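Local coordinates for fat acid-binding protein (Eubacterium ventriosum, PDB 3NYI), which probably serves as a DegV-family lipid-binding protein and holds a molecule of stearic acid in the crystal, at residues Val223-Lys226 with Tyr227-Asn231; Asn212-Lys215 with Leu216-Ser219; Leu67-Val70 with Glu71-Ala74; Tyr39-Asp42 with Gly43-Thr47. All coordinates share one frame; numbering follows the deposited sequence.

Contact 1: residues Val223-Lys226 with Tyr227-Asn231; sequences VAKK and YLDEN
Lys225 and Asp229, one helical turn apart, are joined by a salt bridge in which NZ of Lys225 lies 2.9 Å from OD2 of Asp229, on the syn side of that oxygen. The lysine chain runs out extended, with CG opposite the backbone N (chi1 180°), and bends only at its last torsion (chi4 45°), which turns the ammonium back toward the carboxylate. The same two residues are joined through the backbone, Asp229 N donating to Lys225 O at 2.8 Å. Were Lys225 replaced by an alanine, the Asp229 carboxylate would probably lose its charged mate within the helix and be freer to turn. The neighbouring pair is looser: NZ of Lys226 stands 3.4 Å from OE2 of Glu230, a weak bond on an exposed flank, and CE of the same lysine is equally near.

The inward side is packed far more closely. Leu228 is buried; its N donates to Ala224 O at 2.9 Å, and its CG rests 3.5 Å from the same oxygen. Ala224 lies against Phe165 and Leu287 of the sheet, Leu228 reaches Phe236 and Leu260, and the Tyr227 hydroxyl is hydrogen-bonded to Ser161 O. The backbone bond from Tyr227 N to Val223 O, by contrast, is weak.

Together these features describe the last turns of an amphipathic helix, 213-231, packed on a mixed beta-sheet, with i to i+4 lysine-acid pairs along its outer surface.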
loop_
_atom_site.group_PDB
_atom_site.type_symbol
_atom_site.label_atom_id
_atom_site.label_comp_id
_atom_site.label_asym_id
_atom_site.label_seq_id
_atom_site.Cartn_x
_atom_site.Cartn_y
_atom_site.Cartn_z
ATOM N N VAL A 223 3.597 -12.835 -14.718
ATOM C CA VAL A 223 4.746 -12.349 -13.972
ATOM C C VAL A 223 4.678 -12.779 -12.493
ATOM O O VAL A 223 5.691 -13.149 -11.883
ATOM C CB VAL A 223 4.867 -10.806 -14.053
ATOM C CG1 VAL A 223 5.939 -10.336 -13.114
ATOM C CG2 VAL A 223 5.194 -10.384 -15.476
ATOM N N ALA A 224 3.488 -12.731 -11.907
ATOM C CA ALA A 224 3.360 -13.139 -10.509
ATOM C C ALA A 224 3.634 -14.643 -10.397
ATOM O O ALA A 224 4.273 -15.094 -9.454
ATOM C CB ALA A 224 1.988 -12.834 -9.982
ATOM N N LYS A 225 3.131 -15.399 -11.363
ATOM C CA LYS A 225 3.229 -16.862 -11.314
ATOM C C LYS A 225 4.687 -17.314 -11.316
ATOM O O LYS A 225 5.073 -18.201 -10.550
ATOM C CB LYS A 225 2.468 -17.503 -12.458
ATOM C CG LYS A 225 2.557 -19.051 -12.439
ATOM C CD LYS A 225 1.735 -19.688 -13.555
ATOM C CE LYS A 225 2.061 -21.190 -13.698
ATOM N NZ LYS A 225 2.112 -21.869 -12.368
ATOM N N LYS A 226 5.488 -16.676 -12.164
ATOM C CA LYS A 226 6.919 -16.924 -12.221
ATOM C C LYS A 226 7.598 -16.673 -10.871
ATOM O O LYS A 226 8.405 -17.469 -10.409
ATOM C CB LYS A 226 7.551 -16.056 -13.314
ATOM C CG LYS A 226 9.065 -16.143 -13.389
ATOM C CD LYS A 226 9.623 -15.196 -14.456
ATOM C CE LYS A 226 11.133 -15.354 -14.600
ATOM N NZ LYS A 226 11.487 -16.742 -15.006
ATOM N N TYR A 227 7.278 -15.552 -10.232
ATOM C CA TYR A 227 7.855 -15.251 -8.940
ATOM C C TYR A 227 7.417 -16.255 -7.865
ATOM O O TYR A 227 8.234 -16.730 -7.064
ATOM C CB TYR A 227 7.447 -13.827 -8.514
ATOM C CG TYR A 227 7.929 -13.460 -7.140
ATOM C CD1 TYR A 227 9.257 -13.101 -6.929
ATOM C CD2 TYR A 227 7.062 -13.465 -6.047
ATOM C CE1 TYR A 227 9.720 -12.760 -5.664
ATOM C CE2 TYR A 227 7.516 -13.107 -4.762
ATOM C CZ TYR A 227 8.847 -12.762 -4.585
ATOM O OH TYR A 227 9.322 -12.401 -3.336
ATOM N N LEU A 228 6.128 -16.575 -7.834
ATOM C CA LEU A 228 5.636 -17.515 -6.832
ATOM C C LEU A 228 6.220 -18.911 -7.042
ATOM O O LEU A 228 6.607 -19.577 -6.083
ATOM C CB LEU A 228 4.106 -17.564 -6.802
ATOM C CG LEU A 228 3.479 -16.273 -6.254
ATOM C CD1 LEU A 228 1.970 -16.277 -6.451
ATOM C CD2 LEU A 228 3.831 -16.087 -4.775
ATOM N N ASP A 229 6.291 -19.345 -8.294
ATOM C CA ASP A 229 6.857 -20.658 -8.594
ATOM C C ASP A 229 8.323 -20.758 -8.196
ATOM O O ASP A 229 8.763 -21.780 -7.666
ATOM C CB ASP A 229 6.664 -20.999 -10.065
ATOM C CG ASP A 229 5.210 -21.254 -10.403
ATOM O OD1 ASP A 229 4.396 -21.320 -9.447
ATOM O OD2 ASP A 229 4.881 -21.371 -11.604
ATOM N N GLU A 230 9.078 -19.690 -8.435
ATOM C CA GLU A 230 10.481 -19.654 -8.046
ATOM C C GLU A 230 10.653 -19.778 -6.540
ATOM O O GLU A 230 11.576 -20.441 -6.081
ATOM C CB GLU A 230 11.169 -18.374 -8.536
ATOM C CG GLU A 230 11.418 -18.338 -10.034
ATOM C CD GLU A 230 11.901 -16.977 -10.519
ATOM O OE1 GLU A 230 11.936 -16.018 -9.708
ATOM O OE2 GLU A 230 12.237 -16.867 -11.718
ATOM N N ASN A 231 9.748 -19.162 -5.781
ATOM C CA ASN A 231 9.959 -18.962 -4.352
ATOM C C ASN A 231 9.112 -19.828 -3.410
ATOM O O ASN A 231 9.207 -19.705 -2.187
ATOM C CB ASN A 231 9.790 -17.483 -4.021
ATOM C CG ASN A 231 10.884 -16.629 -4.649
ATOM O OD1 ASN A 231 10.677 -15.958 -5.670
ATOM N ND2 ASN A 231 12.061 -16.669 -4.052
#

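Contact 2: residues Asn212-Lys215 with Leu216-Ser219; sequences NRNK and LKNS
With its CG opposite the carbonyl carbon (chi1 -67°) and a bend at chi3 (-67°), Lys217 folds back over the preceding turn, its CE 4.0 Å from CG of Arg213. Asn214 has a similar first torsion (chi1 -79°), and its side chain runs beside that of Lys217 in the same direction. The two meet at NZ of Lys217 and OD1 of Asn214, 3.3 Å apart, a weak hydrogen bond. The stronger partner of the ammonium is Glu248, whose OE2 also forms a salt bridge with NE of Arg213. OE2 of Glu248 thus draws the two basic chains together from the neighbouring helix.

Asn212 is the N-cap of helix 213-231, its OD1 accepting from Lys215 N at 2.9 Å, in the carbonyl plane and on a lone pair. The backbone carries the turn onward: Leu216 N donates to Asn212 O at 2.8 Å, and Lys217 N to Arg213 O at 3.0 Å. Leu216 is buried, with CD1 3.5 Å from Asn212 O, and packs on Val196 and Thr167 of the sheet beneath.

On the exposed flank, Asn214 O accepts from Asn218 N at 3.1 Å, and a water lies within hydrogen-bonding distance of the same oxygen. Next along, Ser219 N donates to Lys215 O.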
loop_
_atom_site.group_PDB
_atom_site.type_symbol
_atom_site.label_atom_id
_atom_site.label_comp_id
_atom_site.label_asym_id
_atom_site.label_seq_id
_atom_site.Cartn_x
_atom_site.Cartn_y
_atom_site.Cartn_z
ATOM N N ASN A 212 -3.965 -4.092 -24.619
ATOM C CA ASN A 212 -5.313 -4.527 -24.292
ATOM C C ASN A 212 -5.441 -4.819 -22.796
ATOM O O ASN A 212 -4.614 -5.520 -22.227
ATOM C CB ASN A 212 -5.655 -5.772 -25.119
ATOM C CG ASN A 212 -6.987 -6.374 -24.746
ATOM O OD1 ASN A 212 -7.057 -7.302 -23.944
ATOM N ND2 ASN A 212 -8.061 -5.854 -25.341
ATOM N N ARG A 213 -6.478 -4.272 -22.167
ATOM C CA ARG A 213 -6.700 -4.463 -20.736
ATOM C C ARG A 213 -6.648 -5.935 -20.318
ATOM O O ARG A 213 -5.949 -6.295 -19.367
ATOM C CB ARG A 213 -8.041 -3.853 -20.328
ATOM C CG ARG A 213 -8.380 -4.010 -18.853
ATOM C CD ARG A 213 -7.469 -3.164 -17.967
ATOM N NE ARG A 213 -8.058 -2.935 -16.647
ATOM C CZ ARG A 213 -7.570 -2.088 -15.744
ATOM N NH1 ARG A 213 -6.474 -1.395 -16.015
ATOM N NH2 ARG A 213 -8.174 -1.937 -14.569
ATOM N N ASN A 214 -7.393 -6.785 -21.019
ATOM C CA ASN A 214 -7.440 -8.197 -20.657
ATOM C C ASN A 214 -6.097 -8.898 -20.820
ATOM O O ASN A 214 -5.718 -9.727 -19.991
ATOM C CB ASN A 214 -8.540 -8.934 -21.431
ATOM C CG ASN A 214 -9.917 -8.701 -20.837
ATOM O OD1 ASN A 214 -10.052 -8.072 -19.786
ATOM N ND2 ASN A 214 -10.946 -9.204 -21.506
ATOM N N LYS A 215 -5.379 -8.571 -21.889
ATOM C CA LYS A 215 -4.052 -9.144 -22.102
ATOM C C LYS A 215 -3.060 -8.650 -21.043
ATOM O O LYS A 215 -2.199 -9.396 -20.578
ATOM C CB LYS A 215 -3.542 -8.817 -23.505
ATOM C CG LYS A 215 -4.230 -9.610 -24.618
ATOM C CD LYS A 215 -3.826 -9.096 -25.993
ATOM C CE LYS A 215 -3.686 -10.232 -27.001
ATOM N NZ LYS A 215 -2.271 -10.687 -27.131
ATOM N N LEU A 216 -3.178 -7.386 -20.662
ATOM C CA LEU A 216 -2.305 -6.849 -19.624
ATOM C C LEU A 216 -2.541 -7.559 -18.300
ATOM O O LEU A 216 -1.591 -7.861 -17.589
ATOM C CB LEU A 216 -2.505 -5.336 -19.459
ATOM C CG LEU A 216 -1.824 -4.469 -20.519
ATOM C CD1 LEU A 216 -2.573 -3.142 -20.706
ATOM C CD2 LEU A 216 -0.360 -4.225 -20.162
ATOM N N LYS A 217 -3.803 -7.824 -17.964
ATOM C CA LYS A 217 -4.102 -8.522 -16.717
ATOM C C LYS A 217 -3.566 -9.951 -16.775
ATOM O O LYS A 217 -3.105 -10.491 -15.769
ATOM C CB LYS A 217 -5.602 -8.510 -16.403
ATOM C CG LYS A 217 -6.146 -7.122 -16.077
ATOM C CD LYS A 217 -7.627 -7.144 -15.716
ATOM C CE LYS A 217 -8.510 -7.532 -16.901
ATOM N NZ LYS A 217 -9.952 -7.354 -16.577
ATOM N N ASN A 218 -3.609 -10.563 -17.948
ATOM C CA ASN A 218 -3.021 -11.892 -18.085
ATOM C C ASN A 218 -1.505 -11.857 -17.904
ATOM O O ASN A 218 -0.924 -12.772 -17.335
ATOM C CB ASN A 218 -3.409 -12.536 -19.415
ATOM C CG ASN A 218 -4.856 -12.991 -19.433
ATOM O OD1 ASN A 218 -5.428 -13.320 -18.394
ATOM N ND2 ASN A 218 -5.457 -13.002 -20.612
ATOM N N SER A 219 -0.867 -10.791 -18.375
ATOM C CA SER A 219 0.578 -10.659 -18.212
ATOM C C SER A 219 0.948 -10.427 -16.757
ATOM O O SER A 219 1.952 -10.969 -16.290
ATOM C CB SER A 219 1.136 -9.522 -19.067
ATOM O OG SER A 219 0.926 -9.788 -20.437
HETATM O O HOH W 1 -7.684 -10.943 -18.451
#

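Contact 3: residues Leu67-Val70 with Glu71-Ala74; sequences LPSV and ESYA. With STE (stearic acid), chain C.
Ser69 and Ser72 meet through their hydroxyls, OG to OG 2.9 Å, in a hydrogen bond for which either could be the donor. Ser69 stands at the N-cap of helix 70-81, and its OG, set between the backbone N and the carbonyl carbon (chi1 67°), faces the first turn. A water 2.6 Å from Ser69 OG gives that oxygen a second polar partner and donates weakly to OE2 of Glu71, linking Ser69 to the carboxylate.

The backbone acceptors are served unequally. Ser69 O takes two weak bonds, from Ser72 N at 3.1 Å, badly bent, and from Tyr73 N at 3.4 Å, nearly straight. Val70 O is better satisfied: Ala74 N donates to it at 2.9 Å. Pro68 O finds its donor outside the turn, in the Ser102 hydroxyl.

Tyr73 supplies the apolar half of the contact. Pro68 CG lies 3.7 Å from its CE1, the two side chains crossing at a slant, and the phenol OH is hydrogen-bonded to Ser99 OG. A leucine in its place would probably leave Ser99 without this partner and open a gap beside the Pro68 ring.

Leu67, at the start of the segment, approaches the stearic acid head, its N 3.6 Å from O1, while Ser97 also hydrogen-bonds the ligand. This is a helix start with serine at the N-cap position, reached by a short loop from strand 64-66, whose Thr65 hydrogen-bonds the stearic acid.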
loop_
_atom_site.group_PDB
_atom_site.type_symbol
_atom_site.label_atom_id
_atom_site.label_comp_id
_atom_site.label_asym_id
_atom_site.label_seq_id
_atom_site.Cartn_x
_atom_site.Cartn_y
_atom_site.Cartn_z
ATOM N N LEU A 67 1.729 14.363 2.125
ATOM C CA LEU A 67 2.101 13.546 3.275
ATOM C C LEU A 67 1.380 14.013 4.549
ATOM O O LEU A 67 0.957 15.170 4.623
ATOM C CB LEU A 67 3.622 13.627 3.467
ATOM C CG LEU A 67 4.160 14.941 4.058
ATOM C CD1 LEU A 67 5.657 14.821 4.321
ATOM C CD2 LEU A 67 3.866 16.163 3.182
ATOM N N PRO A 68 1.251 13.135 5.566
ATOM C CA PRO A 68 0.589 13.610 6.795
ATOM C C PRO A 68 1.499 14.584 7.513
ATOM O O PRO A 68 2.724 14.464 7.396
ATOM C CB PRO A 68 0.447 12.341 7.655
ATOM C CG PRO A 68 0.733 11.164 6.696
ATOM C CD PRO A 68 1.706 11.734 5.685
ATOM N N SER A 69 0.922 15.536 8.241
ATOM C CA SER A 69 1.724 16.516 8.950
ATOM C C SER A 69 2.389 15.822 10.127
ATOM O O SER A 69 1.835 14.878 10.678
ATOM C CB SER A 69 0.831 17.654 9.479
ATOM O OG SER A 69 -0.041 17.158 10.484
ATOM N N VAL A 70 3.554 16.313 10.530
ATOM C CA VAL A 70 4.168 15.881 11.784
ATOM C C VAL A 70 3.176 15.924 12.974
ATOM O O VAL A 70 3.144 15.011 13.800
ATOM C CB VAL A 70 5.388 16.759 12.119
ATOM C CG1 VAL A 70 5.910 16.449 13.518
ATOM C CG2 VAL A 70 6.476 16.598 11.071
ATOM N N GLU A 71 2.374 16.981 13.069
ATOM C CA GLU A 71 1.432 17.110 14.190
ATOM C C GLU A 71 0.367 16.015 14.215
ATOM O O GLU A 71 -0.052 15.575 15.293
ATOM C CB GLU A 71 0.736 18.478 14.175
ATOM C CG GLU A 71 1.672 19.663 14.243
ATOM C CD GLU A 71 1.097 20.888 13.546
ATOM O OE1 GLU A 71 1.094 21.983 14.153
ATOM O OE2 GLU A 71 0.639 20.750 12.389
ATOM N N SER A 72 -0.077 15.579 13.034
ATOM C CA SER A 72 -1.065 14.496 12.921
ATOM C C SER A 72 -0.571 13.176 13.515
ATOM O O SER A 72 -1.282 12.506 14.266
ATOM C CB SER A 72 -1.454 14.267 11.461
ATOM O OG SER A 72 -2.230 15.346 10.986
ATOM N N TYR A 73 0.641 12.794 13.149
ATOM C CA TYR A 73 1.283 11.643 13.775
ATOM C C TYR A 73 1.464 11.879 15.275
ATOM O O TYR A 73 1.155 11.017 16.086
ATOM C CB TYR A 73 2.650 11.409 13.156
ATOM C CG TYR A 73 2.647 10.623 11.856
ATOM C CD1 TYR A 73 3.056 11.207 10.662
ATOM C CD2 TYR A 73 2.268 9.285 11.835
ATOM C CE1 TYR A 73 3.078 10.481 9.469
ATOM C CE2 TYR A 73 2.285 8.554 10.654
ATOM C CZ TYR A 73 2.694 9.155 9.479
ATOM O OH TYR A 73 2.710 8.408 8.317
ATOM N N ALA A 74 1.981 13.054 15.632
ATOM C CA ALA A 74 2.334 13.337 17.019
ATOM C C ALA A 74 1.133 13.213 17.961
ATOM O O ALA A 74 1.251 12.654 19.044
ATOM C CB ALA A 74 2.961 14.731 17.145
HETATM C C1 STE C . 2.686 12.048 -0.741
HETATM O O1 STE C . 3.578 12.131 0.047
HETATM O O2 STE C . 2.327 13.028 -1.325
HETATM C C2 STE C . 2.167 10.654 -1.161
HETATM C C3 STE C . 2.806 10.216 -2.504
HETATM C C4 STE C . 2.194 8.872 -2.969
HETATM C C5 STE C . 2.978 8.285 -4.165
HETATM C C6 STE C . 2.309 6.975 -4.642
HETATM C C7 STE C . 3.012 6.416 -5.905
HETATM C C8 STE C . 2.397 5.030 -6.232
HETATM C C9 STE C . 3.036 4.421 -7.501
HETATM C C10 STE C . 2.317 3.082 -7.826
HETATM C C11 STE C . 2.827 2.009 -6.863
HETATM C C12 STE C . 1.730 1.193 -6.138
HETATM C C13 STE C . 0.377 1.134 -6.864
HETATM C C14 STE C . -0.077 -0.352 -6.831
HETATM C C15 STE C . -1.581 -0.484 -7.165
HETATM C C16 STE C . -1.885 -1.969 -7.484
HETATM C C17 STE C . -2.206 -2.728 -6.179
HETATM C C18 STE C . -2.682 -4.167 -6.481
HETATM O O HOH W 2 -1.886 18.905 11.106
#

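Contact 4: residues Tyr39-Asp42 with Gly43-Thr47; sequences YYRD and GVDIT
Arg41 and Asp45 form the charged part of the turn, a side-on pairing of guanidinium and carboxylate. NE of Arg41 donates to OD2 of Asp45 at 2.9 Å and NH2 to OD1 at 3.1 Å, both nearly straight, and the two flat groups are inclined by 30°. A bend at chi3 (-51°) turns the edge of the guanidinium toward the Asp45 carboxylate. OD2 is gripped again by Arg41 N, at 3.0 Å from its anti side, which should fix the carboxylate's rotation.

Among backbone bonds, Arg41 O accepts twice: from Asp45 N at 2.8 Å in the carbonyl plane, and from Val44 N at 3.0 Å from well above it. The first, i to i+4, closes a tight turn; Gly43, with positive phi (80°), makes the bend, where a CB would clash with Asp42 O.

Van der Waals contacts complete the set. Val44 CG1 lies over one face of the Arg41 guanidinium, 3.5 Å from NH2; Ile46 CG2 and Tyr40 CB form an apolar pair at 3.7 Å.

The turn joins strand 39-41, paired antiparallel with strand 25-33, to helix 48-57, N-capped by Thr47; Asp42 is hydrogen-bonded to Ser11, and helix 274-280 meets Asp42 and Ile46.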
loop_
_atom_site.group_PDB
_atom_site.type_symbol
_atom_site.label_atom_id
_atom_site.label_comp_id
_atom_site.label_asym_id
_atom_site.label_seq_id
_atom_site.Cartn_x
_atom_site.Cartn_y
_atom_site.Cartn_z
ATOM N N TYR A 39 -7.053 21.041 0.638
ATOM C CA TYR A 39 -6.747 19.619 0.828
ATOM C C TYR A 39 -7.755 18.943 1.749
ATOM O O TYR A 39 -8.283 19.567 2.680
ATOM C CB TYR A 39 -5.341 19.445 1.404
ATOM C CG TYR A 39 -4.244 19.626 0.390
ATOM C CD1 TYR A 39 -3.937 20.887 -0.108
ATOM C CD2 TYR A 39 -3.503 18.532 -0.066
ATOM C CE1 TYR A 39 -2.924 21.063 -1.048
ATOM C CE2 TYR A 39 -2.495 18.698 -1.005
ATOM C CZ TYR A 39 -2.210 19.960 -1.490
ATOM O OH TYR A 39 -1.210 20.126 -2.423
ATOM N N TYR A 40 -7.991 17.659 1.488
ATOM C CA TYR A 40 -8.940 16.830 2.225
ATOM C C TYR A 40 -8.254 15.570 2.717
ATOM O O TYR A 40 -7.654 14.852 1.921
ATOM C CB TYR A 40 -10.090 16.412 1.304
ATOM C CG TYR A 40 -10.790 17.590 0.693
ATOM C CD1 TYR A 40 -11.624 18.391 1.465
ATOM C CD2 TYR A 40 -10.604 17.923 -0.645
ATOM C CE1 TYR A 40 -12.259 19.481 0.928
ATOM C CE2 TYR A 40 -11.237 19.020 -1.191
ATOM C CZ TYR A 40 -12.066 19.791 -0.398
ATOM O OH TYR A 40 -12.702 20.889 -0.916
ATOM N N ARG A 41 -8.355 15.301 4.020
ATOM C CA ARG A 41 -7.784 14.100 4.602
ATOM C C ARG A 41 -8.464 12.833 4.099
ATOM O O ARG A 41 -9.687 12.686 4.167
ATOM C CB ARG A 41 -7.783 14.173 6.131
ATOM C CG ARG A 41 -6.818 15.217 6.673
ATOM C CD ARG A 41 -7.058 15.466 8.149
ATOM N NE ARG A 41 -8.467 15.746 8.384
ATOM C CZ ARG A 41 -9.041 15.789 9.582
ATOM N NH1 ARG A 41 -8.325 15.561 10.678
ATOM N NH2 ARG A 41 -10.335 16.061 9.676
ATOM N N ASP A 42 -7.627 11.941 3.575
ATOM C CA ASP A 42 -8.025 10.667 2.981
ATOM C C ASP A 42 -8.988 9.902 3.884
ATOM O O ASP A 42 -8.660 9.560 5.014
ATOM C CB ASP A 42 -6.728 9.861 2.723
ATOM C CG ASP A 42 -6.966 8.470 2.146
ATOM O OD1 ASP A 42 -8.128 8.114 1.839
ATOM O OD2 ASP A 42 -5.946 7.731 2.002
ATOM N N GLY A 43 -10.184 9.632 3.386
ATOM C CA GLY A 43 -11.121 8.825 4.141
ATOM C C GLY A 43 -11.856 9.583 5.237
ATOM O O GLY A 43 -12.910 9.141 5.687
ATOM N N VAL A 44 -11.302 10.712 5.675
ATOM C CA VAL A 44 -11.907 11.488 6.758
ATOM C C VAL A 44 -12.715 12.664 6.212
ATOM O O VAL A 44 -13.904 12.791 6.514
ATOM C CB VAL A 44 -10.856 12.004 7.775
ATOM C CG1 VAL A 44 -11.510 12.916 8.816
ATOM C CG2 VAL A 44 -10.130 10.840 8.449
ATOM N N ASP A 45 -12.076 13.512 5.408
ATOM C CA ASP A 45 -12.748 14.681 4.826
ATOM C C ASP A 45 -13.331 14.378 3.446
ATOM O O ASP A 45 -14.027 15.202 2.857
ATOM C CB ASP A 45 -11.789 15.878 4.730
ATOM C CG ASP A 45 -11.207 16.269 6.075
ATOM O OD1 ASP A 45 -11.952 16.261 7.085
ATOM O OD2 ASP A 45 -10.002 16.586 6.126
ATOM N N ILE A 46 -13.034 13.196 2.924
ATOM C CA ILE A 46 -13.483 12.808 1.593
ATOM C C ILE A 46 -13.374 11.301 1.494
ATOM O O ILE A 46 -12.569 10.697 2.197
ATOM C CB ILE A 46 -12.625 13.452 0.476
ATOM C CG1 ILE A 46 -13.236 13.161 -0.895
ATOM C CG2 ILE A 46 -11.169 12.965 0.544
ATOM C CD1 ILE A 46 -12.459 13.738 -2.044
ATOM N N THR A 47 -14.184 10.687 0.639
ATOM C CA THR A 47 -14.173 9.227 0.537
ATOM C C THR A 47 -13.431 8.740 -0.694
ATOM O O THR A 47 -13.284 9.455 -1.694
ATOM C CB THR A 47 -15.591 8.629 0.491
ATOM O OG1 THR A 47 -16.114 8.754 -0.836
ATOM C CG2 THR A 47 -16.508 9.326 1.488
#

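How the contacts relate
Contacts 1 and 2 share helix 213-231, their centres about 17 Å apart, and both set a buried leucine against the sheet containing strand 163-167. In contact 1 the charged pairs face solvent and join lysines to acids inside the helix, whereas in contact 2 the basic chains also lie against that sheet and turn to a glutamate of another helix. Contacts 3 and 4 belong to the other sheet, centres about 15 Å apart, and each leads from a strand into a helix. Contact 3 is partly buried and relies on hydroxyls and a tyrosine; contact 4 is a surface turn held by an arginine-aspartate pair. Contacts 1 and 3 lie on opposite sides of the chain's centre.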